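Local structure of macrophomate synthase intermolecular Diels-Alderase (Macrophoma commelinae, 1IZC) at residues A[21-26]-A[84-89]; A[42-47]-A[63-68]; A[46-51]-A[74-79]; A[67-72]-A[96-101]; A[100-105]-A[119-124]. The protein is an enzyme of the HpcH/HpaI aldolase/citrate lyase family, built on a TIM barrel, that binds a magnesium ion and pyruvic acid. The protein carries 1 engineered substitution. One frame throughout, in Å; residues are numbered along the deposited sequence.

Contact 1: residues A[21-26]-A[84-89]; sequences MLTYPG and AIHAAQ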
# COMPACT_ATOMS: atom_id res chain seq x y z
N MET A 21 -6.27 -27.73 -1.34
CA MET A 21 -6.56 -26.30 -1.41
C MET A 21 -5.29 -25.57 -1.81
O MET A 21 -4.21 -25.87 -1.29
CB MET A 21 -7.08 -25.78 -0.07
CG MET A 21 -8.34 -26.51 0.41
SD MET A 21 -9.17 -25.66 1.73
CE MET A 21 -7.88 -25.59 2.95
N LEU A 22 -5.41 -24.60 -2.70
CA LEU A 22 -4.24 -23.89 -3.20
C LEU A 22 -3.59 -22.91 -2.22
O LEU A 22 -2.59 -22.28 -2.55
CB LEU A 22 -4.57 -23.22 -4.53
CG LEU A 22 -4.99 -24.21 -5.63
CD1 LEU A 22 -5.36 -23.43 -6.88
CD2 LEU A 22 -3.86 -25.19 -5.93
N THR A 23 -4.17 -22.81 -1.03
CA THR A 23 -3.64 -21.98 0.05
C THR A 23 -2.64 -22.82 0.84
O THR A 23 -2.02 -22.33 1.79
CB THR A 23 -4.75 -21.53 1.00
OG1 THR A 23 -5.60 -22.65 1.30
CG2 THR A 23 -5.58 -20.42 0.38
N TYR A 24 -2.50 -24.09 0.46
CA TYR A 24 -1.57 -25.00 1.11
C TYR A 24 -0.48 -25.42 0.13
O TYR A 24 -0.69 -25.43 -1.08
CB TYR A 24 -2.30 -26.22 1.68
CG TYR A 24 -2.91 -25.92 3.01
CD1 TYR A 24 -4.19 -25.38 3.11
CD2 TYR A 24 -2.17 -26.06 4.18
CE1 TYR A 24 -4.72 -25.00 4.35
CE2 TYR A 24 -2.68 -25.68 5.42
CZ TYR A 24 -3.95 -25.15 5.50
OH TYR A 24 -4.48 -24.78 6.73
N PRO A 25 0.71 -25.79 0.65
CA PRO A 25 1.79 -26.19 -0.26
C PRO A 25 1.56 -27.42 -1.10
O PRO A 25 1.00 -28.42 -0.63
CB PRO A 25 2.98 -26.38 0.68
CG PRO A 25 2.32 -26.96 1.90
CD PRO A 25 1.07 -26.05 2.05
N GLY A 26 1.98 -27.34 -2.36
CA GLY A 26 1.90 -28.47 -3.25
C GLY A 26 2.99 -29.43 -2.82
O GLY A 26 3.87 -29.07 -2.02
N ALA A 84 1.98 -12.88 -2.75
CA ALA A 84 2.73 -13.36 -3.90
C ALA A 84 2.71 -14.89 -3.90
O ALA A 84 2.54 -15.53 -4.95
CB ALA A 84 4.19 -12.85 -3.85
N ILE A 85 2.86 -15.49 -2.73
CA ILE A 85 2.86 -16.95 -2.65
C ILE A 85 1.48 -17.47 -3.08
O ILE A 85 1.38 -18.41 -3.88
CB ILE A 85 3.23 -17.42 -1.24
CG1 ILE A 85 4.69 -17.03 -0.96
CG2 ILE A 85 3.07 -18.95 -1.12
CD1 ILE A 85 5.14 -17.24 0.50
N HIS A 86 0.42 -16.86 -2.56
CA HIS A 86 -0.94 -17.25 -2.94
C HIS A 86 -1.11 -17.06 -4.45
O HIS A 86 -1.63 -17.94 -5.13
CB HIS A 86 -1.99 -16.36 -2.27
CG HIS A 86 -2.36 -16.78 -0.89
ND1 HIS A 86 -3.31 -16.11 -0.14
CD2 HIS A 86 -1.92 -17.80 -0.11
CE1 HIS A 86 -3.44 -16.71 1.03
NE2 HIS A 86 -2.61 -17.74 1.07
N ALA A 87 -0.69 -15.92 -4.98
CA ALA A 87 -0.85 -15.69 -6.42
C ALA A 87 -0.12 -16.71 -7.28
O ALA A 87 -0.65 -17.17 -8.31
CB ALA A 87 -0.40 -14.27 -6.78
N ALA A 88 1.10 -17.08 -6.90
CA ALA A 88 1.85 -18.06 -7.68
C ALA A 88 1.08 -19.38 -7.80
O ALA A 88 0.98 -19.96 -8.89
CB ALA A 88 3.22 -18.33 -7.04
N GLN A 89 0.56 -19.86 -6.69
CA GLN A 89 -0.16 -21.11 -6.73
C GLN A 89 -1.55 -21.02 -7.34
O GLN A 89 -1.96 -21.91 -8.06
CB GLN A 89 -0.23 -21.73 -5.32
CG GLN A 89 1.13 -22.23 -4.85
CD GLN A 89 1.05 -23.42 -3.89
OE1 GLN A 89 1.54 -24.52 -4.19
NE2 GLN A 89 0.44 -23.21 -2.74
O HOH W 1 -0.47 -20.66 -1.80
O HOH W 2 -2.39 -19.86 3.06
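Q89, on helix 78-91 of the TIM barrel, reaches over to the loop ahead of helix 28-37, where M21 to Y24 form a type I beta turn. Its CB lies 3.7 Å from L22 O. CG stands anti to the carbonyl carbon (chi1 -70°), and from there the chain runs extended, carrying the amide up to the turn. CD sits 3.9 Å from Y24 O. At the tip, NE2 donates to that same Y24 O over 3.0 Å, coming in above the carbonyl plane. The other branch, OE1, takes a weak bond from G26 N; both ends of the amide find a partner, which is consistent with this orientation of O and N. A water that accepts from Q89 NE2 and donates to L22 O adds a second link. H86 and T23 cross at a slant, the methyl CG2 lying over one ring face, while ND1 is bonded to K57 of a second subunit. In the plane of that ring, a further water stands 2.9 Å from H86 NE2 and donates to T23 O at 2.8 Å.

Contact 2: residues A[42-47]-A[63-68]; sequences TLMGVA and KPDFVW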
# COMPACT_ATOMS: atom_id res chain seq x y z
N THR A 42 13.06 -32.82 -14.45
CA THR A 42 13.76 -31.80 -13.69
C THR A 42 12.86 -30.56 -13.69
O THR A 42 12.36 -30.17 -14.73
CB THR A 42 15.11 -31.47 -14.35
OG1 THR A 42 16.03 -32.55 -14.11
CG2 THR A 42 15.70 -30.16 -13.81
N LEU A 43 12.65 -29.97 -12.51
CA LEU A 43 11.79 -28.80 -12.39
C LEU A 43 12.41 -27.55 -13.00
O LEU A 43 13.52 -27.17 -12.64
CB LEU A 43 11.46 -28.52 -10.92
CG LEU A 43 10.54 -29.52 -10.23
CD1 LEU A 43 11.20 -30.88 -10.19
CD2 LEU A 43 10.22 -29.04 -8.82
N MET A 44 11.69 -26.93 -13.92
CA MET A 44 12.17 -25.71 -14.56
C MET A 44 11.32 -24.57 -14.00
O MET A 44 10.10 -24.56 -14.17
CB MET A 44 12.01 -25.82 -16.08
CG MET A 44 12.65 -27.07 -16.68
SD MET A 44 14.41 -27.19 -16.31
CE MET A 44 14.79 -28.79 -17.13
N GLY A 45 11.97 -23.62 -13.33
CA GLY A 45 11.24 -22.52 -12.73
C GLY A 45 11.80 -21.14 -13.03
O GLY A 45 12.67 -20.97 -13.88
N VAL A 46 11.29 -20.15 -12.30
CA VAL A 46 11.69 -18.77 -12.49
C VAL A 46 11.97 -18.11 -11.15
O VAL A 46 11.25 -18.36 -10.16
CB VAL A 46 10.56 -18.00 -13.27
CG1 VAL A 46 9.26 -18.00 -12.48
CG2 VAL A 46 11.01 -16.57 -13.58
N ALA A 47 13.03 -17.31 -11.11
CA ALA A 47 13.42 -16.60 -9.89
C ALA A 47 12.65 -15.29 -9.89
O ALA A 47 12.57 -14.61 -10.91
CB ALA A 47 14.92 -16.35 -9.88
N LYS A 63 3.11 -20.75 -16.38
CA LYS A 63 3.14 -22.11 -15.86
C LYS A 63 4.49 -22.75 -15.58
O LYS A 63 4.78 -23.86 -16.05
CB LYS A 63 2.28 -23.01 -16.77
CG LYS A 63 0.80 -22.61 -16.73
CD LYS A 63 -0.11 -23.51 -17.58
CE LYS A 63 -0.22 -23.03 -19.02
NZ LYS A 63 1.07 -23.16 -19.76
N PRO A 64 5.35 -22.08 -14.80
CA PRO A 64 6.66 -22.65 -14.48
C PRO A 64 6.43 -23.78 -13.48
O PRO A 64 5.39 -23.83 -12.82
CB PRO A 64 7.39 -21.47 -13.84
CG PRO A 64 6.29 -20.82 -13.07
CD PRO A 64 5.16 -20.79 -14.11
N ASP A 65 7.40 -24.69 -13.36
CA ASP A 65 7.26 -25.78 -12.40
C ASP A 65 7.35 -25.22 -10.98
O ASP A 65 6.89 -25.84 -10.03
CB ASP A 65 8.34 -26.85 -12.63
CG ASP A 65 8.18 -27.55 -13.97
OD1 ASP A 65 7.02 -27.67 -14.44
OD2 ASP A 65 9.20 -28.00 -14.54
N PHE A 66 7.98 -24.06 -10.84
CA PHE A 66 8.07 -23.40 -9.55
C PHE A 66 8.40 -21.92 -9.71
O PHE A 66 8.94 -21.50 -10.73
CB PHE A 66 9.13 -24.05 -8.63
CG PHE A 66 10.56 -23.87 -9.10
CD1 PHE A 66 11.27 -22.70 -8.84
CD2 PHE A 66 11.21 -24.89 -9.80
CE1 PHE A 66 12.61 -22.55 -9.25
CE2 PHE A 66 12.54 -24.76 -10.22
CZ PHE A 66 13.24 -23.60 -9.94
N VAL A 67 8.04 -21.14 -8.69
CA VAL A 67 8.39 -19.72 -8.65
C VAL A 67 9.25 -19.67 -7.40
O VAL A 67 8.83 -20.11 -6.33
CB VAL A 67 7.16 -18.80 -8.46
CG1 VAL A 67 7.63 -17.34 -8.30
CG2 VAL A 67 6.22 -18.92 -9.66
N TRP A 68 10.48 -19.18 -7.56
CA TRP A 68 11.45 -19.08 -6.48
C TRP A 68 11.44 -17.63 -6.01
O TRP A 68 11.95 -16.75 -6.70
CB TRP A 68 12.82 -19.46 -7.06
CG TRP A 68 13.92 -19.68 -6.10
CD1 TRP A 68 14.27 -20.87 -5.51
CD2 TRP A 68 14.90 -18.73 -5.69
NE1 TRP A 68 15.41 -20.70 -4.76
CE2 TRP A 68 15.82 -19.40 -4.85
CE3 TRP A 68 15.09 -17.36 -5.95
CZ2 TRP A 68 16.91 -18.75 -4.26
CZ3 TRP A 68 16.19 -16.72 -5.37
CH2 TRP A 68 17.08 -17.41 -4.53
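G45 lies against the face of the F66 ring. F66 has CG between its backbone N and carbonyl carbon (chi1 67°), and the ring lies flat against the G45 backbone: G45 CA stands 3.5 Å from the F66 ring centroid, a CH-pi contact over the middle of the face. L43 CB approaches the same ring at its edge. Hydrogen bonds of two kinds join the segments. V46 N donates to F66 O and W68 N to V46 O, the second at 2.8 Å, between neighbouring parallel strands of a beta-alpha-beta unit. Before the strand proper, D65 grips M44 twice: M44 N points almost straight at D65 OD2 (2.8 Å, 176°), and D65 N returns a bond to M44 O (2.8 Å). Apolar packing completes the contact, with V46 CG1 4.1 Å from P64 CG and A47 CB 4.1 Å from W68 CE3. The other carboxylate oxygen of D65 forms a salt bridge with R292 of a third subunit. The carboxylate thus has a peptide N-H on one oxygen and a guanidinium on the other, which would favour its charged form and couples the strand start to the subunit interface.

Contact 3: residues A[46-51]-A[74-79]; sequences VAHGIP and GMFNRL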
# COMPACT_ATOMS: atom_id res chain seq x y z
N VAL A 46 11.29 -20.15 -12.30
CA VAL A 46 11.69 -18.77 -12.49
C VAL A 46 11.97 -18.11 -11.15
O VAL A 46 11.25 -18.36 -10.16
CB VAL A 46 10.56 -18.00 -13.27
CG1 VAL A 46 9.26 -18.00 -12.48
CG2 VAL A 46 11.01 -16.57 -13.58
N ALA A 47 13.03 -17.31 -11.11
CA ALA A 47 13.42 -16.60 -9.89
C ALA A 47 12.65 -15.29 -9.89
O ALA A 47 12.57 -14.61 -10.91
CB ALA A 47 14.92 -16.35 -9.88
N HIS A 48 12.09 -14.94 -8.73
CA HIS A 48 11.22 -13.77 -8.58
C HIS A 48 11.73 -12.84 -7.47
O HIS A 48 11.65 -13.15 -6.27
CB HIS A 48 9.81 -14.34 -8.31
CG HIS A 48 8.72 -13.33 -8.07
ND1 HIS A 48 8.68 -12.10 -8.68
CD2 HIS A 48 7.56 -13.45 -7.38
CE1 HIS A 48 7.54 -11.50 -8.39
NE2 HIS A 48 6.84 -12.30 -7.60
N GLY A 49 12.29 -11.70 -7.89
CA GLY A 49 12.85 -10.73 -6.97
C GLY A 49 12.15 -9.37 -7.03
O GLY A 49 12.45 -8.49 -6.24
N ILE A 50 11.24 -9.20 -7.99
CA ILE A 50 10.49 -7.94 -8.11
C ILE A 50 9.33 -8.04 -7.12
O ILE A 50 8.46 -8.91 -7.26
CB ILE A 50 9.92 -7.76 -9.53
CG1 ILE A 50 11.07 -7.63 -10.54
CG2 ILE A 50 9.04 -6.52 -9.58
CD1 ILE A 50 10.63 -7.70 -12.00
N PRO A 51 9.28 -7.13 -6.13
CA PRO A 51 8.22 -7.14 -5.12
C PRO A 51 6.89 -6.61 -5.62
O PRO A 51 6.45 -5.52 -5.25
CB PRO A 51 8.81 -6.29 -4.00
CG PRO A 51 9.53 -5.22 -4.78
CD PRO A 51 10.21 -6.00 -5.90
N GLY A 74 14.95 -9.83 -1.75
CA GLY A 74 13.81 -9.24 -2.44
C GLY A 74 13.06 -8.37 -1.45
O GLY A 74 12.83 -8.75 -0.31
N MET A 75 12.65 -7.18 -1.90
CA MET A 75 11.98 -6.23 -1.03
C MET A 75 10.49 -6.50 -0.77
O MET A 75 9.67 -5.59 -0.85
CB MET A 75 12.16 -4.82 -1.61
CG MET A 75 13.61 -4.39 -1.75
SD MET A 75 14.45 -4.28 -0.14
CE MET A 75 15.46 -5.73 -0.22
N PHE A 76 10.15 -7.74 -0.44
CA PHE A 76 8.76 -8.07 -0.17
C PHE A 76 8.36 -7.74 1.27
O PHE A 76 9.04 -8.15 2.21
CB PHE A 76 8.50 -9.57 -0.35
CG PHE A 76 8.68 -10.07 -1.75
CD1 PHE A 76 9.95 -10.42 -2.23
CD2 PHE A 76 7.59 -10.20 -2.60
CE1 PHE A 76 10.12 -10.90 -3.53
CE2 PHE A 76 7.74 -10.66 -3.90
CZ PHE A 76 9.00 -11.01 -4.38
N ASN A 77 7.26 -7.01 1.44
CA ASN A 77 6.73 -6.74 2.78
C ASN A 77 6.04 -8.05 3.17
O ASN A 77 5.82 -8.93 2.34
CB ASN A 77 5.67 -5.64 2.77
CG ASN A 77 6.26 -4.26 2.57
OD1 ASN A 77 7.43 -4.03 2.88
ND2 ASN A 77 5.44 -3.33 2.07
N ARG A 78 5.66 -8.17 4.44
CA ARG A 78 5.04 -9.38 4.92
C ARG A 78 3.75 -9.77 4.19
O ARG A 78 3.63 -10.89 3.69
CB ARG A 78 4.75 -9.25 6.42
CG ARG A 78 4.27 -10.57 7.03
CD ARG A 78 4.04 -10.42 8.52
NE ARG A 78 3.71 -11.70 9.14
CZ ARG A 78 3.50 -11.86 10.44
NH1 ARG A 78 3.56 -10.81 11.25
NH2 ARG A 78 3.25 -13.08 10.93
N LEU A 79 2.79 -8.85 4.14
CA LEU A 79 1.53 -9.16 3.49
C LEU A 79 1.73 -9.41 2.00
O LEU A 79 1.10 -10.30 1.43
CB LEU A 79 0.52 -8.02 3.72
CG LEU A 79 -0.87 -8.23 3.08
CD1 LEU A 79 -1.45 -9.56 3.51
CD2 LEU A 79 -1.79 -7.08 3.48
O HOH W 3 13.52 -6.49 -4.50
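An edge-to-face aromatic pair, H48 with F76, joins the C-terminal end of strand 43-48 to the loop after strand 66-70. The F76 ring presents its edge to the imidazole, with centroids 5.4 Å apart and planes at 79°, and CZ of F76 stands 4.0 Å above the H48 ring plane, over its centre. Both H48 nitrogens are engaged, ND1 by D276 and NE2 by T56, so the ring is fixed in rotation when F76 meets it. In the TIM barrel G49 to P51 lead from strand 43-48 to helix 53-61, and G74 to F76 lie between strand 66-70 and helix 78-91. P51 closes over one face of the F76 ring: its CA lies 4.0 Å from the ring centroid, displaced toward the rim, as a CH-pi contact. I50 O also approaches, 3.6 Å from F76 CZ. M75, the centre of an inverse gamma turn, runs side by side with P51, whose CB comes within 3.3 Å of M75 O. Next to them a water donates to G49 O (2.9 Å) and accepts from M75 N (2.8 Å).

Contact 4: residues A[67-72]-A[96-101]; sequences VWIDVE and SLVIVR. With PYR (pyruvic acid), chain C.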
# COMPACT_ATOMS: atom_id res chain seq x y z
N VAL A 67 8.04 -21.14 -8.69
CA VAL A 67 8.39 -19.72 -8.65
C VAL A 67 9.25 -19.67 -7.40
O VAL A 67 8.83 -20.11 -6.33
CB VAL A 67 7.16 -18.80 -8.46
CG1 VAL A 67 7.63 -17.34 -8.30
CG2 VAL A 67 6.22 -18.92 -9.66
N TRP A 68 10.48 -19.18 -7.56
CA TRP A 68 11.45 -19.08 -6.48
C TRP A 68 11.44 -17.63 -6.01
O TRP A 68 11.95 -16.75 -6.70
CB TRP A 68 12.82 -19.46 -7.06
CG TRP A 68 13.92 -19.68 -6.10
CD1 TRP A 68 14.27 -20.87 -5.51
CD2 TRP A 68 14.90 -18.73 -5.69
NE1 TRP A 68 15.41 -20.70 -4.76
CE2 TRP A 68 15.82 -19.40 -4.85
CE3 TRP A 68 15.09 -17.36 -5.95
CZ2 TRP A 68 16.91 -18.75 -4.26
CZ3 TRP A 68 16.19 -16.72 -5.37
CH2 TRP A 68 17.08 -17.41 -4.53
N ILE A 69 10.86 -17.38 -4.84
CA ILE A 69 10.77 -16.01 -4.33
C ILE A 69 11.91 -15.74 -3.36
O ILE A 69 12.10 -16.47 -2.39
CB ILE A 69 9.42 -15.79 -3.62
CG1 ILE A 69 8.28 -16.14 -4.59
CG2 ILE A 69 9.31 -14.35 -3.12
CD1 ILE A 69 6.89 -16.02 -3.99
N ASP A 70 12.66 -14.67 -3.61
CA ASP A 70 13.79 -14.33 -2.76
C ASP A 70 13.42 -13.27 -1.73
O ASP A 70 13.25 -12.09 -2.06
CB ASP A 70 14.96 -13.84 -3.63
CG ASP A 70 16.19 -13.52 -2.81
OD1 ASP A 70 16.24 -13.89 -1.63
OD2 ASP A 70 17.13 -12.91 -3.37
N VAL A 71 13.31 -13.69 -0.48
CA VAL A 71 12.98 -12.77 0.59
C VAL A 71 14.26 -12.34 1.29
O VAL A 71 14.25 -11.37 2.04
CB VAL A 71 12.00 -13.42 1.60
CG1 VAL A 71 11.64 -12.44 2.69
CG2 VAL A 71 10.75 -13.84 0.88
N GLU A 72 15.37 -13.04 1.05
CA GLU A 72 16.60 -12.59 1.70
C GLU A 72 16.96 -11.23 1.13
O GLU A 72 17.32 -10.32 1.88
CB GLU A 72 17.78 -13.54 1.47
CG GLU A 72 19.06 -12.99 2.13
CD GLU A 72 20.32 -13.81 1.87
OE1 GLU A 72 20.39 -14.50 0.83
OE2 GLU A 72 21.25 -13.73 2.69
N SER A 96 2.43 -24.38 -10.39
CA SER A 96 3.68 -23.78 -9.93
C SER A 96 3.89 -23.87 -8.43
O SER A 96 3.23 -23.17 -7.66
CB SER A 96 3.74 -22.30 -10.33
OG SER A 96 3.50 -22.16 -11.72
N LEU A 97 4.82 -24.72 -8.01
CA LEU A 97 5.12 -24.83 -6.59
C LEU A 97 5.90 -23.58 -6.18
O LEU A 97 6.52 -22.93 -7.03
CB LEU A 97 5.95 -26.08 -6.34
CG LEU A 97 5.21 -27.34 -6.78
CD1 LEU A 97 6.10 -28.55 -6.56
CD2 LEU A 97 3.90 -27.46 -6.00
N VAL A 98 5.89 -23.24 -4.90
CA VAL A 98 6.61 -22.05 -4.46
C VAL A 98 7.75 -22.38 -3.53
O VAL A 98 7.58 -23.11 -2.54
CB VAL A 98 5.66 -21.05 -3.74
CG1 VAL A 98 6.47 -19.85 -3.24
CG2 VAL A 98 4.56 -20.61 -4.67
N ILE A 99 8.93 -21.86 -3.86
CA ILE A 99 10.13 -22.05 -3.04
C ILE A 99 10.52 -20.65 -2.60
O ILE A 99 10.50 -19.70 -3.40
CB ILE A 99 11.28 -22.66 -3.87
CG1 ILE A 99 10.86 -24.07 -4.32
CG2 ILE A 99 12.56 -22.72 -3.04
CD1 ILE A 99 11.74 -24.63 -5.45
N VAL A 100 10.86 -20.50 -1.33
CA VAL A 100 11.21 -19.19 -0.82
C VAL A 100 12.56 -19.21 -0.15
O VAL A 100 12.82 -20.07 0.69
CB VAL A 100 10.17 -18.69 0.23
CG1 VAL A 100 10.59 -17.32 0.77
CG2 VAL A 100 8.79 -18.61 -0.39
N ARG A 101 13.44 -18.30 -0.57
CA ARG A 101 14.72 -18.20 0.12
C ARG A 101 14.49 -17.12 1.16
O ARG A 101 14.18 -15.97 0.83
CB ARG A 101 15.87 -17.76 -0.78
CG ARG A 101 17.03 -17.39 0.12
CD ARG A 101 18.30 -17.21 -0.58
NE ARG A 101 18.34 -16.01 -1.40
CZ ARG A 101 19.38 -15.74 -2.17
NH1 ARG A 101 20.40 -16.58 -2.19
NH2 ARG A 101 19.39 -14.65 -2.93
C PYR C . 24.88 -16.31 -4.28
O PYR C . 25.41 -15.74 -3.31
OXT PYR C . 25.46 -16.53 -5.37
CA PYR C . 23.45 -16.70 -4.02
O3 PYR C . 22.86 -16.48 -2.95
CB PYR C . 22.80 -17.40 -5.14
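R101 and D70, paired across two parallel strands, both carry CG anti to the backbone N (chi1 167° and -177°); the side chains run side by side, and a bend at chi3 (71°) sets NE of R101 beside the carboxylate. The grip is side-on and double: NE donates to D70 OD1 at 3.0 Å and NH2 to D70 OD2 at 2.9 Å. Both oxygens lie near the guanidinium plane, yet the nitrogens meet them from above the carboxylate plane. The two faces of the guanidinium are taken as well. E72 OE1 sits 3.3 Å above the R101 guanidinium plane, a long, weak ion pair at which no N-H points, and W68 CH2 lies over the centre of the opposite face. Held in this way, R101 turns NH1 to pyruvic acid, whose O3 is 2.6 Å from it; Q183 also accepts from NH1. D70 OD2 has a second partner in W152 of a fourth subunit, and E72 OE2 one in H125. Behind this salt-bridge network the strands are joined by alternating N-H...O bonds, among them I69 N to I99 O at 2.8 Å. V71 CG2 and V100 CG1 touch tightly at 3.5 Å. I69 and V98 face helix 78-91, which links the two strands as a beta-alpha-beta crossover, whereas W68, I99 and R101 turn to the other face, against V122 of strand 120-123.

Contact 5: residues A[100-105]-A[119-124]; sequences VRVPKH and AGIVIP. With PYR (pyruvic acid), chain C.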
# COMPACT_ATOMS: atom_id res chain seq x y z
N VAL A 100 10.86 -20.50 -1.33
CA VAL A 100 11.21 -19.19 -0.82
C VAL A 100 12.56 -19.21 -0.15
O VAL A 100 12.82 -20.07 0.69
CB VAL A 100 10.17 -18.69 0.23
CG1 VAL A 100 10.59 -17.32 0.77
CG2 VAL A 100 8.79 -18.61 -0.39
N ARG A 101 13.44 -18.30 -0.57
CA ARG A 101 14.72 -18.20 0.12
C ARG A 101 14.49 -17.12 1.16
O ARG A 101 14.18 -15.97 0.83
CB ARG A 101 15.87 -17.76 -0.78
CG ARG A 101 17.03 -17.39 0.12
CD ARG A 101 18.30 -17.21 -0.58
NE ARG A 101 18.34 -16.01 -1.40
CZ ARG A 101 19.38 -15.74 -2.17
NH1 ARG A 101 20.40 -16.58 -2.19
NH2 ARG A 101 19.39 -14.65 -2.93
N VAL A 102 14.65 -17.49 2.41
CA VAL A 102 14.40 -16.58 3.51
C VAL A 102 15.65 -16.00 4.12
O VAL A 102 16.74 -16.49 3.88
CB VAL A 102 13.64 -17.32 4.64
CG1 VAL A 102 12.32 -17.86 4.13
CG2 VAL A 102 14.51 -18.47 5.18
N PRO A 103 15.51 -14.89 4.87
CA PRO A 103 16.68 -14.29 5.52
C PRO A 103 17.09 -15.37 6.53
O PRO A 103 16.23 -16.00 7.13
CB PRO A 103 16.10 -13.06 6.22
CG PRO A 103 14.86 -12.73 5.41
CD PRO A 103 14.29 -14.08 5.07
N LYS A 104 18.39 -15.57 6.75
CA LYS A 104 18.82 -16.63 7.65
C LYS A 104 18.29 -16.66 9.09
O LYS A 104 18.12 -17.74 9.67
CB LYS A 104 20.35 -16.67 7.69
CG LYS A 104 20.87 -17.95 8.33
CD LYS A 104 22.38 -17.96 8.39
CE LYS A 104 22.91 -19.37 8.58
NZ LYS A 104 24.39 -19.25 8.82
N HIS A 105 18.00 -15.50 9.69
CA HIS A 105 17.52 -15.49 11.07
C HIS A 105 16.15 -14.85 11.29
O HIS A 105 15.79 -14.54 12.42
CB HIS A 105 18.53 -14.77 11.97
CG HIS A 105 19.88 -15.41 11.99
ND1 HIS A 105 20.08 -16.72 12.36
CD2 HIS A 105 21.10 -14.93 11.66
CE1 HIS A 105 21.36 -17.03 12.25
NE2 HIS A 105 22.00 -15.96 11.82
N ALA A 119 6.23 -24.41 -0.53
CA ALA A 119 6.54 -25.84 -0.44
C ALA A 119 8.03 -26.11 -0.20
O ALA A 119 8.41 -27.23 0.13
CB ALA A 119 6.09 -26.55 -1.73
N GLY A 120 8.85 -25.09 -0.37
CA GLY A 120 10.28 -25.24 -0.16
C GLY A 120 10.89 -23.99 0.45
O GLY A 120 10.50 -22.86 0.13
N ILE A 121 11.84 -24.19 1.35
CA ILE A 121 12.53 -23.09 2.00
C ILE A 121 14.03 -23.27 1.75
O ILE A 121 14.59 -24.33 2.03
CB ILE A 121 12.28 -23.08 3.53
CG1 ILE A 121 10.79 -22.90 3.83
CG2 ILE A 121 13.11 -22.01 4.20
CD1 ILE A 121 10.20 -21.52 3.45
N VAL A 122 14.66 -22.23 1.20
CA VAL A 122 16.09 -22.24 0.97
C VAL A 122 16.72 -21.40 2.08
O VAL A 122 16.32 -20.26 2.32
CB VAL A 122 16.46 -21.65 -0.42
CG1 VAL A 122 17.98 -21.51 -0.54
CG2 VAL A 122 15.90 -22.55 -1.53
N ILE A 123 17.70 -21.99 2.76
CA ILE A 123 18.37 -21.33 3.88
C ILE A 123 19.72 -20.81 3.43
O ILE A 123 20.60 -21.59 3.06
CB ILE A 123 18.62 -22.33 5.03
CG1 ILE A 123 17.30 -22.99 5.44
CG2 ILE A 123 19.27 -21.61 6.22
CD1 ILE A 123 17.51 -24.28 6.22
N PRO A 124 19.91 -19.48 3.44
CA PRO A 124 21.21 -18.98 3.00
C PRO A 124 22.35 -19.12 4.01
O PRO A 124 22.13 -19.26 5.21
CB PRO A 124 20.92 -17.52 2.64
CG PRO A 124 19.84 -17.13 3.60
CD PRO A 124 18.97 -18.38 3.74
C PYR C . 24.88 -16.31 -4.28
O PYR C . 25.41 -15.74 -3.31
OXT PYR C . 25.46 -16.53 -5.37
CA PYR C . 23.45 -16.70 -4.02
O3 PYR C . 22.86 -16.48 -2.95
CB PYR C . 22.80 -17.40 -5.14
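V100 and R101 pair in parallel with I121 and V122, the touching backbones running 34° apart, through bonds from V100 N to G120 O (2.8 Å), V122 N to V100 O (2.9 Å) and V102 N to V122 O (3.2 Å). The link is one more step of the TIM barrel, closed by helix 107-116 between its two strands. The stem of R101 leans on the next strand: CB lies 4.0 Å from V122 CB, CG passes near V122 O, and CD comes to 4.2 Å from P124 CB. This packing flanks the arginine on its way to the pyruvic acid pocket. V102 and I121 cross at about a right angle, meeting through their CG2 methyls at 3.9 Å, and F135 of helix 129-139 backs V102. K104, extended with CG anti to the backbone N (chi1 -165°), lays its methylenes past the P124 carbonyl, CD being 3.4 Å from that oxygen, and ends in a salt bridge from NZ to E131. Where the strand pattern would ask for another N-H, P124 has none. Its ring is set against the acceptor instead, CD lying 2.9 Å from V102 O. The pairing therefore cannot continue by a backbone bond at this point, and its regular pattern ends with V102 N to V122 O, one residue past R101, which reaches the ligand.

How the contacts relate
From the N terminus, contact 1 opens in the loop before helix 28-37 and closes on helix 78-91, a span that holds contacts 2 and 3. These two start from strand 43-48 and share V46 and A47; contact 2 closes first, on strand 66-70, contact 3 later, ahead of helix 78-91. Contact 4 begins on the strand where contact 2 ends and runs to strand 97-101, crossing contacts 1 and 3. Contact 5 starts where contact 4 stops, sharing V100 and R101, in series after contacts 1, 2 and 3. Contacts 2, 4 and 5 join the first four barrel strands in order, contact 3 ties the end of the first to the loop after the second, and contact 1 fastens the N-terminal segment to an outer helix.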